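Local structure of spindle pole body-associated protein VIK1 (Candida glabrata, 4GKP) at residues E149-L154 / P200-F205; N82-S87 / K236-D241; L116-L121 / G184-Q189. The protein associates with the kinesin Kar3 as a noncatalytic partner and probably binds microtubules through its motor homology domain, the C-terminal part covered here along with a truncated neck. All coordinates share one frame; numbering follows the deposited sequence.

How the interactions relate
All three contacts meet on the mixed central sheet of the motor homology domain, and all are mainly buried. Interaction 3 pairs two antiparallel strands, carried by backbone hydrogen bonds with side chains on both faces. Interaction 2 lays a helix over the neighbouring parallel part of the sheet, with apolar and aromatic contact at its centre and charge and water at one end. Interaction 1 is smaller and more polar: a segment outside that sheet is held by D202 and Y204. Strand 201-208 lies between strands 83-88 and 183-192, so interaction 1 adjoins both others; K187 of interaction 3 reaches T151 and I152, and the backbones of D202 and Y204 bond to that of 83-85.

Interaction 1: residues E149-L154 / P200-F205; sequences ESTISL and PIDFYF
Two side chains of strand 201-208, D202 and Y204, reach out from one face of the sheet and grip the segment 149-154 where its loop runs into strand 152-154. T151 OG1 donates to D202 OD2 over 3.0 Å, coming from above the carboxylate plane, 55° out of it. Next to it the backbone N of I152 donates to the phenol oxygen, 3.3 Å from Y204 OH, with an N-H...O angle of 157°. The tyrosine tip also touches the root of the isoleucine, I152 CB lying 3.7 Å from Y204 OH and 4.3 Å from Y204 CE1, the two side chains crossing obliquely. T151 holds OG1 anti to its backbone N (chi1 -159°), which brings the hydroxyl to D202 and puts CG2 in the crowded position between N and carbonyl carbon.

Outside the two segments, K187 of the adjacent strand bonds through NZ to both T151 OG1 and I152 O, so the threonine hydroxyl has a second partner. D202 packs against the lysine chain; in the second shell N82 OD1 bonds to D202 N and fixes its backbone. Strand 152-154 pairs antiparallel with 145-147, S153 with K146, in a small two-stranded sheet that D202 and Y204 join to the central sheet of the kinesin-like domain.

A carboxylate, an ammonium and two hydroxyls thus lie close together in a largely buried contact; the positive charge would be expected to favour an ionised D202, and with little apolar contact beyond I152 on Y204, the hold on this segment appears to be mainly polar.

Interaction 2: residues N82-S87 / K236-D241; sequences NFNLFS and KKIFHD
The apolar part of the contact is formed by F86 of the strand with I238 and F239 of the helix. The rings of F86 and F239 are near parallel, their planes at 24°, but slid so far apart that they barely overlap, with centroids 5.2 Å from each other. Their tips carry the touch, F86 CE1 to F239 CE1 being 3.5 Å. I238 has CG2 anti to its backbone N, and this methyl faces two neighbouring strand side chains, I238 CG2 lying 3.3 Å from N84 ND2 and 4.1 Å from F86 CE1. F86 also meets the ring of F246.

These contacts belong to a beta-alpha-beta crossover of the kinesin-like fold: strands 201-208 and 246-250 flank strand 83-88 in parallel on its two sides, and helix 230-241, on the connection between them, crosses over it at -124° with the axes 8.7 Å apart. F83 and L85 point to the opposite face, onto helix 68-78.

N84 is a buried polar side chain facing the helix. With CG in the crowded position between backbone N and carbonyl carbon (chi1 73°), its amide bends toward the helix end, where ND2 bonds to T242 OG1 and S244 OG; T242 OG1 is in turn bonded to I238 O. N82 reaches the helix through a water, which accepts from N82 ND2 at 2.9 Å and donates to D241 O at 2.6 Å, while N82 OD1 is bonded to D202 N.

Charge is paired within the last helical turn. K237 NZ sits 2.6 Å from D241 OD2, above the carboxylate plane, in a salt bridge, and H240 ND1 adds a weak bond to the same oxygen. The ammonium is also bonded to E149 O.

Interaction 3: residues L116-L121 / G184-Q189; sequences LQYVML and GLSKFQ
L116 and F188 point the same way from a non-hydrogen-bonded pair, and the leucine, with CG anti to its backbone N, lays CD1 over the centre of the phenylalanine ring in a CH-pi contact, 3.8 Å from the F188 centroid and 12° off the ring normal. The opposite face of the sheet, that of V119 and L185, has its own apolar cluster: L185 is flanked by V119 and L121, with L121 CD1 3.7 Å from L185 CD2 and V119 CG2 4.0 Å from L185 CB. On the L116 face S186 OG lies close to the Y118 ring, 3.0 Å from CD1.

Between the faces runs regular antiparallel pairing, part of the mixed central sheet of the kinesin-like motor homology domain. Q117 and K187 exchange two hydrogen bonds, the tighter being K187 N to Q117 O at 2.8 Å, and V119 and L185 exchange two more, with V119 N to L185 O nearly straight at 170°. K187 O takes a further bond from a water 2.7 Å away, which also donates weakly to Q117 OE1.

At the polar edge Q117 and K187 stand side by side on the L185 face, both chains extended. The lysine's NZ goes on to I152 O and T151 OG1, and Q117 NE2 to S156 O and L154 O; on the other face Y118 OH is bonded to E207 OE1 of strand 201-208.

Helix 96-107 covers the L116 face, F97 stacking on Y118 and F104 meeting F188 edge-to-face. Strand 183-192 pairs on its far side with strand 201-208, strand 112-121 with the short strands 128-129 and 159-160, and L121 packs onto helix 230-241.

Interaction 1: residues E149-L154 / P200-F205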
loop_
_atom_site.group_PDB
_atom_site.type_symbol
_atom_site.label_atom_id
_atom_site.label_comp_id
_atom_site.label_asym_id
_atom_site.label_seq_id
_atom_site.Cartn_x
_atom_site.Cartn_y
_atom_site.Cartn_z
ATOM N N GLU A 149 -19.368 -0.757 10.306
ATOM C CA GLU A 149 -18.626 -0.062 11.356
ATOM C C GLU A 149 -17.202 -0.619 11.501
ATOM O O GLU A 149 -16.248 0.141 11.596
ATOM C CB GLU A 149 -19.375 -0.128 12.696
ATOM N N SER A 150 -17.081 -1.945 11.482
ATOM C CA SER A 150 -15.848 -2.637 11.862
ATOM C C SER A 150 -14.934 -2.996 10.678
ATOM O O SER A 150 -13.763 -3.323 10.876
ATOM C CB SER A 150 -16.199 -3.926 12.626
ATOM O OG SER A 150 -16.811 -4.883 11.758
ATOM N N THR A 151 -15.478 -2.921 9.459
ATOM C CA THR A 151 -14.860 -3.532 8.294
ATOM C C THR A 151 -15.493 -3.018 7.005
ATOM O O THR A 151 -16.564 -2.403 7.016
ATOM C CB THR A 151 -15.002 -5.085 8.340
ATOM O OG1 THR A 151 -14.015 -5.714 7.505
ATOM C CG2 THR A 151 -16.416 -5.531 7.923
ATOM N N ILE A 152 -14.789 -3.266 5.905
ATOM C CA ILE A 152 -15.321 -3.131 4.574
ATOM C C ILE A 152 -15.585 -4.533 4.065
ATOM O O ILE A 152 -14.706 -5.396 4.041
ATOM C CB ILE A 152 -14.339 -2.393 3.651
ATOM C CG1 ILE A 152 -14.008 -1.021 4.243
ATOM C CG2 ILE A 152 -14.895 -2.295 2.231
ATOM C CD1 ILE A 152 -13.077 -0.194 3.394
ATOM N N SER A 153 -16.819 -4.769 3.670
ATOM C CA SER A 153 -17.200 -6.092 3.237
ATOM C C SER A 153 -17.119 -6.165 1.724
ATOM O O SER A 153 -17.706 -5.336 1.031
ATOM C CB SER A 153 -18.603 -6.412 3.727
ATOM O OG SER A 153 -18.735 -7.805 3.878
ATOM N N LEU A 154 -16.339 -7.123 1.235
ATOM C CA LEU A 154 -16.192 -7.408 -0.187
ATOM C C LEU A 154 -16.882 -8.724 -0.468
ATOM O O LEU A 154 -16.796 -9.680 0.336
ATOM C CB LEU A 154 -14.716 -7.551 -0.585
ATOM C CG LEU A 154 -13.789 -6.360 -0.839
ATOM C CD1 LEU A 154 -13.554 -5.539 0.416
ATOM C CD2 LEU A 154 -12.450 -6.860 -1.355
ATOM N N PRO A 200 -11.183 -11.105 12.993
ATOM C CA PRO A 200 -10.086 -10.927 12.024
ATOM C C PRO A 200 -9.482 -9.544 12.153
ATOM O O PRO A 200 -10.200 -8.585 12.442
ATOM C CB PRO A 200 -10.757 -11.101 10.658
ATOM C CG PRO A 200 -12.243 -10.948 10.905
ATOM C CD PRO A 200 -12.518 -11.236 12.360
ATOM N N ILE A 201 -8.168 -9.444 11.999
ATOM C CA ILE A 201 -7.538 -8.146 11.831
ATOM C C ILE A 201 -7.467 -7.880 10.331
ATOM O O ILE A 201 -6.905 -8.688 9.580
ATOM C CB ILE A 201 -6.106 -8.125 12.406
ATOM C CG1 ILE A 201 -6.086 -8.753 13.819
ATOM C CG2 ILE A 201 -5.563 -6.700 12.375
ATOM C CD1 ILE A 201 -4.717 -9.134 14.315
ATOM N N ASP A 202 -8.047 -6.764 9.892
ATOM C CA ASP A 202 -8.046 -6.436 8.465
ATOM C C ASP A 202 -6.801 -5.645 8.039
ATOM O O ASP A 202 -6.416 -4.643 8.673
ATOM C CB ASP A 202 -9.309 -5.650 8.097
ATOM C CG ASP A 202 -10.571 -6.359 8.521
ATOM O OD1 ASP A 202 -10.660 -7.568 8.333
ATOM O OD2 ASP A 202 -11.485 -5.707 9.056
ATOM N N PHE A 203 -6.189 -6.095 6.956
ATOM C CA PHE A 203 -5.101 -5.361 6.350
ATOM C C PHE A 203 -5.500 -5.058 4.920
ATOM O O PHE A 203 -5.897 -5.970 4.192
ATOM C CB PHE A 203 -3.787 -6.158 6.399
ATOM C CG PHE A 203 -2.674 -5.578 5.535
ATOM C CD1 PHE A 203 -2.114 -4.330 5.820
ATOM C CD2 PHE A 203 -2.161 -6.299 4.455
ATOM C CE1 PHE A 203 -1.088 -3.804 5.040
ATOM C CE2 PHE A 203 -1.133 -5.772 3.664
ATOM C CZ PHE A 203 -0.599 -4.519 3.958
ATOM N N TYR A 204 -5.409 -3.784 4.530
ATOM C CA TYR A 204 -5.714 -3.359 3.150
ATOM C C TYR A 204 -4.451 -2.925 2.434
ATOM O O TYR A 204 -3.698 -2.069 2.933
ATOM C CB TYR A 204 -6.725 -2.203 3.117
ATOM C CG TYR A 204 -7.998 -2.516 3.833
ATOM C CD1 TYR A 204 -9.041 -3.166 3.178
ATOM C CD2 TYR A 204 -8.156 -2.199 5.188
ATOM C CE1 TYR A 204 -10.221 -3.475 3.844
ATOM C CE2 TYR A 204 -9.328 -2.506 5.864
ATOM C CZ TYR A 204 -10.355 -3.139 5.181
ATOM O OH TYR A 204 -11.512 -3.444 5.834
ATOM N N PHE A 205 -4.224 -3.529 1.276
ATOM C CA PHE A 205 -3.139 -3.125 0.405
ATOM C C PHE A 205 -3.710 -2.462 -0.836
ATOM O O PHE A 205 -4.379 -3.096 -1.652
ATOM C CB PHE A 205 -2.252 -4.306 0.005
ATOM C CG PHE A 205 -1.120 -3.923 -0.899
ATOM C CD1 PHE A 205 -0.155 -2.993 -0.485
ATOM C CD2 PHE A 205 -1.010 -4.476 -2.176
ATOM C CE1 PHE A 205 0.893 -2.623 -1.327
ATOM C CE2 PHE A 205 0.049 -4.126 -3.010
ATOM C CZ PHE A 205 1.001 -3.205 -2.585
#

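Interaction 2: residues N82-S87 / K236-D241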
loop_
_atom_site.group_PDB
_atom_site.type_symbol
_atom_site.label_atom_id
_atom_site.label_comp_id
_atom_site.label_asym_id
_atom_site.label_seq_id
_atom_site.Cartn_x
_atom_site.Cartn_y
_atom_site.Cartn_z
ATOM N N ASN A 82 -6.639 -2.721 12.887
ATOM C CA ASN A 82 -6.863 -2.773 11.457
ATOM C C ASN A 82 -5.939 -1.774 10.774
ATOM O O ASN A 82 -5.711 -0.658 11.281
ATOM C CB ASN A 82 -8.331 -2.466 11.132
ATOM C CG ASN A 82 -9.275 -3.528 11.661
ATOM O OD1 ASN A 82 -8.903 -4.689 11.842
ATOM N ND2 ASN A 82 -10.494 -3.142 11.909
ATOM N N PHE A 83 -5.392 -2.157 9.627
ATOM C CA PHE A 83 -4.372 -1.303 9.022
ATOM C C PHE A 83 -4.279 -1.443 7.527
ATOM O O PHE A 83 -4.935 -2.298 6.919
ATOM C CB PHE A 83 -2.982 -1.471 9.701
ATOM C CG PHE A 83 -2.331 -2.803 9.468
ATOM C CD1 PHE A 83 -2.919 -3.981 9.922
ATOM C CD2 PHE A 83 -1.102 -2.879 8.823
ATOM C CE1 PHE A 83 -2.304 -5.210 9.714
ATOM C CE2 PHE A 83 -0.477 -4.102 8.615
ATOM C CZ PHE A 83 -1.078 -5.273 9.062
ATOM N N ASN A 84 -3.467 -0.568 6.945
ATOM C CA ASN A 84 -3.324 -0.519 5.502
ATOM C C ASN A 84 -1.909 -0.145 5.055
ATOM O O ASN A 84 -1.103 0.354 5.852
ATOM C CB ASN A 84 -4.358 0.439 4.911
ATOM C CG ASN A 84 -4.037 1.894 5.188
ATOM O OD1 ASN A 84 -3.002 2.398 4.759
ATOM N ND2 ASN A 84 -4.925 2.581 5.899
ATOM N N LEU A 85 -1.628 -0.401 3.780
ATOM C CA LEU A 85 -0.450 0.136 3.123
ATOM C C LEU A 85 -0.911 0.598 1.757
ATOM O O LEU A 85 -1.578 -0.159 1.056
ATOM C CB LEU A 85 0.666 -0.920 2.976
ATOM C CG LEU A 85 1.900 -0.531 2.146
ATOM C CD1 LEU A 85 2.708 0.606 2.778
ATOM C CD2 LEU A 85 2.800 -1.738 1.870
ATOM N N PHE A 86 -0.569 1.839 1.394
ATOM C CA PHE A 86 -0.819 2.341 0.042
ATOM C C PHE A 86 0.453 2.338 -0.770
ATOM O O PHE A 86 1.479 2.810 -0.299
ATOM C CB PHE A 86 -1.295 3.776 0.075
ATOM C CG PHE A 86 -2.727 3.940 0.456
ATOM C CD1 PHE A 86 -3.112 3.885 1.795
ATOM C CD2 PHE A 86 -3.687 4.200 -0.527
ATOM C CE1 PHE A 86 -4.437 4.058 2.147
ATOM C CE2 PHE A 86 -5.016 4.371 -0.183
ATOM C CZ PHE A 86 -5.390 4.303 1.160
ATOM N N SER A 87 0.382 1.814 -1.986
ATOM C CA SER A 87 1.502 1.889 -2.910
ATOM C C SER A 87 1.096 2.804 -4.057
ATOM O O SER A 87 0.154 2.492 -4.808
ATOM C CB SER A 87 1.881 0.505 -3.433
ATOM O OG SER A 87 2.811 0.618 -4.502
ATOM N N LYS A 236 -12.030 7.067 2.390
ATOM C CA LYS A 236 -12.225 7.829 3.621
ATOM C C LYS A 236 -12.542 6.910 4.800
ATOM O O LYS A 236 -12.182 7.207 5.933
ATOM C CB LYS A 236 -13.286 8.938 3.445
ATOM N N LYS A 237 -13.219 5.802 4.534
ATOM C CA LYS A 237 -13.446 4.769 5.551
ATOM C C LYS A 237 -12.114 4.138 6.024
ATOM O O LYS A 237 -11.944 3.873 7.222
ATOM C CB LYS A 237 -14.403 3.699 5.011
ATOM C CG LYS A 237 -14.571 2.459 5.879
ATOM C CD LYS A 237 -15.332 2.762 7.156
ATOM C CE LYS A 237 -15.215 1.612 8.141
ATOM N NZ LYS A 237 -15.684 1.997 9.502
ATOM N N ILE A 238 -11.189 3.935 5.076
ATOM C CA ILE A 238 -9.840 3.405 5.325
ATOM C C ILE A 238 -8.966 4.392 6.121
ATOM O O ILE A 238 -8.376 4.007 7.150
ATOM C CB ILE A 238 -9.171 2.964 3.990
ATOM C CG1 ILE A 238 -9.884 1.740 3.414
ATOM C CG2 ILE A 238 -7.700 2.654 4.163
ATOM C CD1 ILE A 238 -9.656 1.525 1.935
ATOM N N PHE A 239 -8.900 5.658 5.676
ATOM C CA PHE A 239 -8.165 6.705 6.424
ATOM C C PHE A 239 -8.726 6.950 7.826
ATOM O O PHE A 239 -7.979 7.329 8.736
ATOM C CB PHE A 239 -8.088 8.047 5.676
ATOM C CG PHE A 239 -7.364 7.983 4.361
ATOM C CD1 PHE A 239 -6.166 7.289 4.232
ATOM C CD2 PHE A 239 -7.872 8.645 3.247
ATOM C CE1 PHE A 239 -5.505 7.233 3.019
ATOM C CE2 PHE A 239 -7.217 8.591 2.028
ATOM C CZ PHE A 239 -6.032 7.884 1.915
ATOM N N HIS A 240 -10.029 6.734 8.009
ATOM C CA HIS A 240 -10.635 7.011 9.309
ATOM C C HIS A 240 -10.589 5.855 10.254
ATOM O O HIS A 240 -10.465 6.059 11.453
ATOM C CB HIS A 240 -12.077 7.508 9.166
ATOM C CG HIS A 240 -12.691 7.985 10.469
ATOM N ND1 HIS A 240 -13.553 7.234 11.186
ATOM C CD2 HIS A 240 -12.516 9.172 11.185
ATOM C CE1 HIS A 240 -13.921 7.905 12.296
ATOM N NE2 HIS A 240 -13.284 9.091 12.296
ATOM N N ASP A 241 -10.696 4.633 9.736
ATOM C CA ASP A 241 -10.876 3.464 10.596
ATOM C C ASP A 241 -9.749 2.425 10.615
ATOM O O ASP A 241 -9.883 1.389 11.274
ATOM C CB ASP A 241 -12.220 2.813 10.295
ATOM C CG ASP A 241 -13.375 3.607 10.870
ATOM O OD1 ASP A 241 -13.413 3.791 12.106
ATOM O OD2 ASP A 241 -14.239 4.054 10.091
HETATM O O HOH W 1 -11.362 -0.688 10.748
#

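Interaction 3: residues L116-L121 / G184-Q189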
loop_
_atom_site.group_PDB
_atom_site.type_symbol
_atom_site.label_atom_id
_atom_site.label_comp_id
_atom_site.label_asym_id
_atom_site.label_seq_id
_atom_site.Cartn_x
_atom_site.Cartn_y
_atom_site.Cartn_z
ATOM N N LEU A 116 -7.421 -13.782 1.465
ATOM C CA LEU A 116 -7.245 -12.668 0.557
ATOM C C LEU A 116 -8.479 -12.495 -0.327
ATOM O O LEU A 116 -9.082 -13.461 -0.763
ATOM C CB LEU A 116 -5.985 -12.866 -0.285
ATOM C CG LEU A 116 -5.718 -11.915 -1.463
ATOM C CD1 LEU A 116 -5.506 -10.488 -0.961
ATOM C CD2 LEU A 116 -4.536 -12.387 -2.317
ATOM N N GLN A 117 -8.873 -11.250 -0.533
ATOM C CA GLN A 117 -9.783 -10.880 -1.605
ATOM C C GLN A 117 -9.150 -9.714 -2.336
ATOM O O GLN A 117 -8.583 -8.822 -1.713
ATOM C CB GLN A 117 -11.122 -10.454 -1.046
ATOM C CG GLN A 117 -11.928 -11.592 -0.454
ATOM C CD GLN A 117 -13.126 -11.072 0.311
ATOM O OE1 GLN A 117 -12.976 -10.344 1.308
ATOM N NE2 GLN A 117 -14.324 -11.393 -0.178
ATOM N N TYR A 118 -9.267 -9.706 -3.653
ATOM C CA TYR A 118 -8.524 -8.762 -4.473
ATOM C C TYR A 118 -9.405 -8.190 -5.581
ATOM O O TYR A 118 -9.813 -8.908 -6.490
ATOM C CB TYR A 118 -7.318 -9.493 -5.079
ATOM C CG TYR A 118 -6.300 -8.636 -5.807
ATOM C CD1 TYR A 118 -6.177 -7.269 -5.553
ATOM C CD2 TYR A 118 -5.418 -9.216 -6.708
ATOM C CE1 TYR A 118 -5.228 -6.507 -6.193
ATOM C CE2 TYR A 118 -4.468 -8.464 -7.363
ATOM C CZ TYR A 118 -4.378 -7.113 -7.101
ATOM O OH TYR A 118 -3.420 -6.382 -7.756
ATOM N N VAL A 119 -9.678 -6.895 -5.529
ATOM C CA VAL A 119 -10.482 -6.288 -6.577
ATOM C C VAL A 119 -9.866 -5.028 -7.199
ATOM O O VAL A 119 -9.165 -4.273 -6.532
ATOM C CB VAL A 119 -11.898 -5.935 -6.064
ATOM C CG1 VAL A 119 -12.693 -7.193 -5.712
ATOM C CG2 VAL A 119 -11.835 -4.974 -4.883
ATOM N N MET A 120 -10.154 -4.798 -8.477
ATOM C CA MET A 120 -10.008 -3.472 -9.063
ATOM C C MET A 120 -11.281 -2.651 -8.815
ATOM O O MET A 120 -12.376 -3.080 -9.145
ATOM C CB MET A 120 -9.713 -3.568 -10.560
ATOM C CG MET A 120 -9.133 -2.278 -11.132
ATOM S SD MET A 120 -9.845 -1.737 -12.697
ATOM C CE MET A 120 -11.600 -1.650 -12.307
ATOM N N LEU A 121 -11.138 -1.481 -8.207
ATOM C CA LEU A 121 -12.279 -0.611 -7.909
ATOM C C LEU A 121 -12.276 0.641 -8.787
ATOM O O LEU A 121 -11.205 1.121 -9.161
ATOM C CB LEU A 121 -12.243 -0.173 -6.448
ATOM C CG LEU A 121 -13.127 -0.847 -5.415
ATOM C CD1 LEU A 121 -13.163 0.028 -4.170
ATOM C CD2 LEU A 121 -14.530 -1.066 -5.956
ATOM N N GLY A 184 -6.241 -0.704 -7.113
ATOM C CA GLY A 184 -6.091 -2.100 -6.689
ATOM C C GLY A 184 -6.410 -2.143 -5.210
ATOM O O GLY A 184 -5.837 -1.390 -4.432
ATOM N N LEU A 185 -7.348 -2.990 -4.821
ATOM C CA LEU A 185 -7.745 -3.106 -3.428
ATOM C C LEU A 185 -7.677 -4.577 -3.035
ATOM O O LEU A 185 -8.438 -5.406 -3.559
ATOM C CB LEU A 185 -9.156 -2.541 -3.206
ATOM C CG LEU A 185 -9.792 -2.586 -1.792
ATOM C CD1 LEU A 185 -9.026 -1.801 -0.748
ATOM C CD2 LEU A 185 -11.211 -2.052 -1.815
ATOM N N SER A 186 -6.721 -4.891 -2.161
ATOM C CA SER A 186 -6.575 -6.225 -1.583
ATOM C C SER A 186 -7.006 -6.157 -0.128
ATOM O O SER A 186 -6.604 -5.248 0.603
ATOM C CB SER A 186 -5.113 -6.678 -1.616
ATOM O OG SER A 186 -4.700 -7.026 -2.918
ATOM N N LYS A 187 -7.829 -7.103 0.299
ATOM C CA LYS A 187 -8.190 -7.186 1.705
ATOM C C LYS A 187 -7.723 -8.516 2.274
ATOM O O LYS A 187 -8.134 -9.576 1.795
ATOM C CB LYS A 187 -9.690 -7.042 1.911
ATOM C CG LYS A 187 -10.075 -7.158 3.379
ATOM C CD LYS A 187 -11.572 -7.262 3.572
ATOM C CE LYS A 187 -11.902 -7.485 5.040
ATOM N NZ LYS A 187 -13.371 -7.353 5.258
ATOM N N PHE A 188 -6.849 -8.447 3.274
ATOM C CA PHE A 188 -6.382 -9.648 3.934
ATOM C C PHE A 188 -7.070 -9.700 5.294
ATOM O O PHE A 188 -7.135 -8.703 6.000
ATOM C CB PHE A 188 -4.858 -9.625 4.171
ATOM C CG PHE A 188 -4.007 -9.559 2.923
ATOM C CD1 PHE A 188 -3.838 -8.351 2.227
ATOM C CD2 PHE A 188 -3.292 -10.671 2.496
ATOM C CE1 PHE A 188 -3.008 -8.277 1.102
ATOM C CE2 PHE A 188 -2.461 -10.608 1.363
ATOM C CZ PHE A 188 -2.306 -9.409 0.677
ATOM N N GLN A 189 -7.561 -10.865 5.674
ATOM C CA GLN A 189 -8.016 -11.056 7.036
ATOM C C GLN A 189 -7.036 -11.971 7.751
ATOM O O GLN A 189 -6.698 -13.053 7.242
ATOM C CB GLN A 189 -9.410 -11.691 7.063
ATOM C CG GLN A 189 -10.550 -10.774 6.636
ATOM C CD GLN A 189 -11.870 -11.518 6.581
ATOM O OE1 GLN A 189 -12.011 -12.551 5.885
ATOM N NE2 GLN A 189 -12.830 -11.037 7.328
HETATM O O HOH W 2 -9.974 -11.286 2.832
#